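Local coordinates for protein TonB-dependent siderophore receptor (Pseudomonas aeruginosa 39016, PDB 5NEC) that probably takes up iron-loaded siderophores across the outer membrane as a TonB-dependent receptor, a plugged beta-barrel, at residues A[246-260]-A[666-678]. Numbering follows the deposited sequence.
Sequences YAKSSDRSKHNPDKP and YGDVGNTVYVPDY
V673 packs its CB against the Y246 ring and its CG1 against the R252 guanidinium, two groups lying in different directions from it, where 246-260 of the TonB-dependent receptor beta-barrel, from the long connection leading to strand 276-291, meets 666-678, the hairpin connection after strand 653-666 and the start of strand 674-688. The CB stands over the Y246 ring, 3.6 Å from the centroid, a CH-pi contact close to the ring normal. CG1, anti to the carbonyl carbon (chi1 -62°), covers one face of the guanidinium. Partners in its plane fix the rotation of that group: NE donates to the anti lone pair of D258 OD2 at 2.8 Å, a salt bridge, and NH2 reaches A247 O. S249 secures the same carboxylate through its N and OG, while the Y246 hydroxyl is tied to the backbone of Y712. D258 and V673 form a single beta bridge, through hydrogen bonds from D258 N to T672 O at 2.8 Å and from Y674 N to D258 O at 3.0 Å. Beyond it the K259 and Y674 side chains run alongside each other, K259 CB 4.0 Å from the Y674 ring centroid in a second CH-pi contact, while P257 CG packs on Y674 CD1. One water, also in the guanidinium plane, accepts from R252 NH1 at 2.8 Å and donates to T672 OG1 at 2.6 Å.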
loop_
_atom_site.group_PDB
_atom_site.type_symbol
_atom_site.label_atom_id
_atom_site.label_comp_id
_atom_site.label_asym_id
_atom_site.label_seq_id
_atom_site.Cartn_x
_atom_site.Cartn_y
_atom_site.Cartn_z
ATOM N N TYR A 246 -3.138 19.505 14.644
ATOM C CA TYR A 246 -1.953 19.740 15.459
ATOM C C TYR A 246 -2.232 20.906 16.409
ATOM O O TYR A 246 -2.865 21.903 16.030
ATOM C CB TYR A 246 -0.723 20.098 14.602
ATOM C CG TYR A 246 -0.226 18.986 13.726
ATOM C CD1 TYR A 246 0.094 17.738 14.264
ATOM C CD2 TYR A 246 -0.054 19.171 12.347
ATOM C CE1 TYR A 246 0.550 16.705 13.447
ATOM C CE2 TYR A 246 0.415 18.141 11.536
ATOM C CZ TYR A 246 0.713 16.914 12.085
ATOM O OH TYR A 246 1.176 15.883 11.296
ATOM N N ALA A 247 -1.760 20.772 17.648
ATOM C CA ALA A 247 -1.681 21.918 18.569
ATOM C C ALA A 247 -0.807 22.970 17.896
ATOM O O ALA A 247 0.048 22.616 17.072
ATOM C CB ALA A 247 -1.105 21.507 19.921
ATOM N N LYS A 248 -1.075 24.245 18.167
ATOM C CA LYS A 248 -0.313 25.318 17.543
ATOM C C LYS A 248 0.281 26.237 18.624
ATOM O O LYS A 248 -0.354 27.198 19.078
ATOM C CB LYS A 248 -1.176 26.087 16.532
ATOM C CG LYS A 248 -0.386 27.057 15.642
ATOM C CD LYS A 248 -1.273 28.185 15.146
ATOM C CE LYS A 248 -0.505 29.432 14.733
ATOM N NZ LYS A 248 0.519 29.097 13.725
ATOM N N SER A 249 1.504 25.905 19.028
ATOM C CA SER A 249 2.208 26.620 20.086
ATOM C C SER A 249 2.953 27.811 19.501
ATOM O O SER A 249 3.513 27.738 18.403
ATOM C CB SER A 249 3.204 25.692 20.778
ATOM O OG SER A 249 2.565 24.490 21.152
ATOM N N SER A 250 2.951 28.913 20.249
ATOM C CA SER A 250 3.693 30.113 19.873
ATOM C C SER A 250 5.181 29.854 19.591
ATOM O O SER A 250 5.745 30.503 18.718
ATOM C CB SER A 250 3.559 31.163 20.971
ATOM O OG SER A 250 4.025 30.632 22.204
ATOM N N ASP A 251 5.809 28.915 20.298
ATOM C CA ASP A 251 7.239 28.616 20.084
ATOM C C ASP A 251 7.476 27.350 19.237
ATOM O O ASP A 251 8.495 26.698 19.405
ATOM C CB ASP A 251 7.950 28.491 21.437
ATOM C CG ASP A 251 7.507 27.258 22.230
ATOM O OD1 ASP A 251 6.390 26.729 21.962
ATOM O OD2 ASP A 251 8.290 26.816 23.110
ATOM N N ARG A 252 6.551 26.996 18.342
ATOM C CA ARG A 252 6.703 25.768 17.564
ATOM C C ARG A 252 7.955 25.849 16.684
ATOM O O ARG A 252 8.166 26.837 16.001
ATOM C CB ARG A 252 5.473 25.514 16.684
ATOM C CG ARG A 252 5.535 24.186 15.919
ATOM C CD ARG A 252 4.675 24.170 14.677
ATOM N NE ARG A 252 3.303 23.790 14.988
ATOM C CZ ARG A 252 2.327 23.695 14.092
ATOM N NH1 ARG A 252 2.573 23.951 12.818
ATOM N NH2 ARG A 252 1.105 23.335 14.474
ATOM N N SER A 253 8.771 24.803 16.706
ATOM C CA SER A 253 9.983 24.731 15.866
ATOM C C SER A 253 10.483 23.285 15.834
ATOM O O SER A 253 9.890 22.407 16.477
ATOM C CB SER A 253 11.089 25.653 16.415
ATOM O OG SER A 253 11.621 25.139 17.641
ATOM N N LYS A 254 11.600 23.059 15.120
ATOM C CA LYS A 254 12.353 21.800 15.209
ATOM C C LYS A 254 12.675 21.369 16.641
ATOM O O LYS A 254 12.752 20.182 16.959
ATOM C CB LYS A 254 13.703 21.954 14.514
ATOM C CG LYS A 254 13.655 22.111 13.014
ATOM C CD LYS A 254 14.878 22.827 12.442
ATOM C CE LYS A 254 16.206 22.344 12.999
ATOM N NZ LYS A 254 17.182 23.450 12.835
ATOM N N HIS A 255 12.884 22.357 17.504
ATOM C CA HIS A 255 13.301 22.113 18.876
ATOM C C HIS A 255 12.123 21.771 19.792
ATOM O O HIS A 255 12.265 20.918 20.672
ATOM C CB HIS A 255 14.096 23.310 19.372
ATOM C CG HIS A 255 15.231 23.683 18.466
ATOM N ND1 HIS A 255 16.144 22.763 17.989
ATOM C CD2 HIS A 255 15.581 24.872 17.927
ATOM C CE1 HIS A 255 17.011 23.373 17.199
ATOM N NE2 HIS A 255 16.700 24.657 17.156
ATOM N N ASN A 256 10.975 22.426 19.576
ATOM C CA ASN A 256 9.718 22.115 20.282
ATOM C C ASN A 256 8.615 21.867 19.257
ATOM O O ASN A 256 7.815 22.755 18.965
ATOM C CB ASN A 256 9.327 23.242 21.243
ATOM C CG ASN A 256 10.444 23.576 22.187
ATOM O OD1 ASN A 256 10.660 22.893 23.190
ATOM N ND2 ASN A 256 11.200 24.599 21.848
ATOM N N PRO A 257 8.596 20.661 18.669
ATOM C CA PRO A 257 7.599 20.380 17.647
ATOM C C PRO A 257 6.212 20.155 18.240
ATOM O O PRO A 257 6.111 19.746 19.379
ATOM C CB PRO A 257 8.145 19.099 16.984
ATOM C CG PRO A 257 8.886 18.414 18.064
ATOM C CD PRO A 257 9.525 19.527 18.844
ATOM N N ASP A 258 5.171 20.402 17.452
ATOM C CA ASP A 258 3.786 20.149 17.884
ATOM C C ASP A 258 3.228 18.773 17.477
ATOM O O ASP A 258 3.631 18.197 16.483
ATOM C CB ASP A 258 2.849 21.252 17.391
ATOM C CG ASP A 258 2.824 22.471 18.322
ATOM O OD1 ASP A 258 2.717 22.302 19.571
ATOM O OD2 ASP A 258 2.854 23.605 17.794
ATOM N N LYS A 259 2.300 18.280 18.285
ATOM C CA LYS A 259 1.602 17.030 18.065
ATOM C C LYS A 259 0.057 17.247 18.130
ATOM O O LYS A 259 -0.393 18.330 18.480
ATOM C CB LYS A 259 2.081 16.006 19.094
ATOM C CG LYS A 259 1.755 16.359 20.535
ATOM C CD LYS A 259 2.064 15.180 21.443
ATOM C CE LYS A 259 1.437 15.322 22.817
ATOM N NZ LYS A 259 0.968 13.971 23.269
ATOM N N PRO A 260 -0.747 16.221 17.770
ATOM C CA PRO A 260 -2.189 16.464 17.727
ATOM C C PRO A 260 -2.759 16.926 19.048
ATOM O O PRO A 260 -2.311 16.485 20.078
ATOM C CB PRO A 260 -2.770 15.096 17.343
ATOM C CG PRO A 260 -1.692 14.462 16.556
ATOM C CD PRO A 260 -0.417 14.895 17.226
ATOM N N TYR A 666 7.591 12.281 12.051
ATOM C CA TYR A 666 7.444 13.663 11.630
ATOM C C TYR A 666 6.634 13.794 10.346
ATOM O O TYR A 666 6.753 12.984 9.437
ATOM C CB TYR A 666 8.804 14.297 11.376
ATOM C CG TYR A 666 9.621 14.457 12.613
ATOM C CD1 TYR A 666 9.403 15.540 13.477
ATOM C CD2 TYR A 666 10.629 13.551 12.925
ATOM C CE1 TYR A 666 10.175 15.705 14.619
ATOM C CE2 TYR A 666 11.393 13.714 14.070
ATOM C CZ TYR A 666 11.159 14.782 14.905
ATOM O OH TYR A 666 11.911 14.912 16.025
ATOM N N GLY A 667 5.840 14.846 10.291
ATOM C CA GLY A 667 5.040 15.173 9.137
ATOM C C GLY A 667 5.788 15.950 8.076
ATOM O O GLY A 667 5.497 15.798 6.897
ATOM N N ASP A 668 6.722 16.808 8.478
ATOM C CA ASP A 668 7.377 17.734 7.531
ATOM C C ASP A 668 8.889 17.600 7.533
ATOM O O ASP A 668 9.470 17.140 8.522
ATOM C CB ASP A 668 6.974 19.197 7.798
ATOM C CG ASP A 668 7.327 19.680 9.222
ATOM O OD1 ASP A 668 7.365 18.841 10.165
ATOM O OD2 ASP A 668 7.552 20.906 9.407
ATOM N N VAL A 669 9.514 17.970 6.412
ATOM C CA VAL A 669 10.987 18.075 6.334
ATOM C C VAL A 669 11.538 18.986 7.438
ATOM O O VAL A 669 12.619 18.727 7.945
ATOM C CB VAL A 669 11.517 18.564 4.952
ATOM C CG1 VAL A 669 11.231 17.533 3.878
ATOM C CG2 VAL A 669 10.945 19.924 4.552
ATOM N N GLY A 670 10.787 20.027 7.807
ATOM C CA GLY A 670 11.186 20.935 8.880
ATOM C C GLY A 670 11.132 20.366 10.299
ATOM O O GLY A 670 11.643 20.993 11.219
ATOM N N ASN A 671 10.497 19.204 10.477
ATOM C CA ASN A 671 10.408 18.500 11.766
ATOM C C ASN A 671 9.700 19.332 12.858
ATOM O O ASN A 671 10.052 19.230 14.038
ATOM C CB ASN A 671 11.790 18.026 12.267
ATOM C CG ASN A 671 12.419 16.908 11.425
ATOM O OD1 ASN A 671 13.390 16.303 11.868
ATOM N ND2 ASN A 671 11.905 16.644 10.230
ATOM N N THR A 672 8.701 20.128 12.455
ATOM C CA THR A 672 7.920 20.992 13.368
ATOM C C THR A 672 6.609 20.363 13.835
ATOM O O THR A 672 5.982 20.868 14.775
ATOM C CB THR A 672 7.595 22.362 12.731
ATOM O OG1 THR A 672 6.675 22.205 11.638
ATOM C CG2 THR A 672 8.864 23.045 12.226
ATOM N N VAL A 673 6.184 19.284 13.177
ATOM C CA VAL A 673 4.978 18.547 13.590
ATOM C C VAL A 673 5.241 17.046 13.539
ATOM O O VAL A 673 6.080 16.574 12.761
ATOM C CB VAL A 673 3.732 18.898 12.739
ATOM C CG1 VAL A 673 3.380 20.368 12.896
ATOM C CG2 VAL A 673 3.924 18.549 11.260
ATOM N N TYR A 674 4.538 16.305 14.387
ATOM C CA TYR A 674 4.798 14.879 14.545
ATOM C C TYR A 674 3.623 14.192 15.208
ATOM O O TYR A 674 2.764 14.859 15.783
ATOM C CB TYR A 674 6.088 14.643 15.367
ATOM C CG TYR A 674 5.932 14.756 16.869
ATOM C CD1 TYR A 674 6.008 15.990 17.501
ATOM C CD2 TYR A 674 5.730 13.622 17.659
ATOM C CE1 TYR A 674 5.888 16.108 18.888
ATOM C CE2 TYR A 674 5.598 13.710 19.027
ATOM C CZ TYR A 674 5.686 14.951 19.643
ATOM O OH TYR A 674 5.544 15.023 21.006
ATOM N N VAL A 675 3.592 12.864 15.094
ATOM C CA VAL A 675 2.673 12.025 15.853
ATOM C C VAL A 675 3.486 11.111 16.744
ATOM O O VAL A 675 4.516 10.590 16.308
ATOM C CB VAL A 675 1.696 11.200 14.982
ATOM C CG1 VAL A 675 0.795 12.135 14.192
ATOM C CG2 VAL A 675 2.406 10.183 14.095
ATOM N N PRO A 676 3.039 10.930 17.993
ATOM C CA PRO A 676 3.844 10.169 18.933
ATOM C C PRO A 676 3.900 8.664 18.612
ATOM O O PRO A 676 3.072 8.150 17.873
ATOM C CB PRO A 676 3.129 10.403 20.266
ATOM C CG PRO A 676 1.702 10.563 19.886
ATOM C CD PRO A 676 1.716 11.287 18.558
ATOM N N ASP A 677 4.892 7.996 19.194
ATOM C CA ASP A 677 5.034 6.554 19.129
ATOM C C ASP A 677 3.890 5.848 19.853
ATOM O O ASP A 677 3.206 6.471 20.677
ATOM C CB ASP A 677 6.404 6.107 19.688
ATOM C CG ASP A 677 6.543 6.273 21.211
ATOM O OD1 ASP A 677 5.920 7.165 21.802
ATOM O OD2 ASP A 677 7.317 5.505 21.824
ATOM N N TYR A 678 3.678 4.563 19.538
ATOM C CA TYR A 678 2.621 3.768 20.172
ATOM C C TYR A 678 2.884 2.271 20.042
ATOM O O TYR A 678 3.614 1.819 19.145
ATOM C CB TYR A 678 1.252 4.078 19.557
ATOM C CG TYR A 678 1.158 3.653 18.102
ATOM C CD1 TYR A 678 1.627 4.480 17.087
ATOM C CD2 TYR A 678 0.647 2.395 17.741
ATOM C CE1 TYR A 678 1.562 4.093 15.759
ATOM C CE2 TYR A 678 0.588 2.001 16.423
ATOM C CZ TYR A 678 1.050 2.852 15.437
ATOM O OH TYR A 678 0.985 2.473 14.122
HETATM O O HOH W 1 5.024 24.215 11.403
#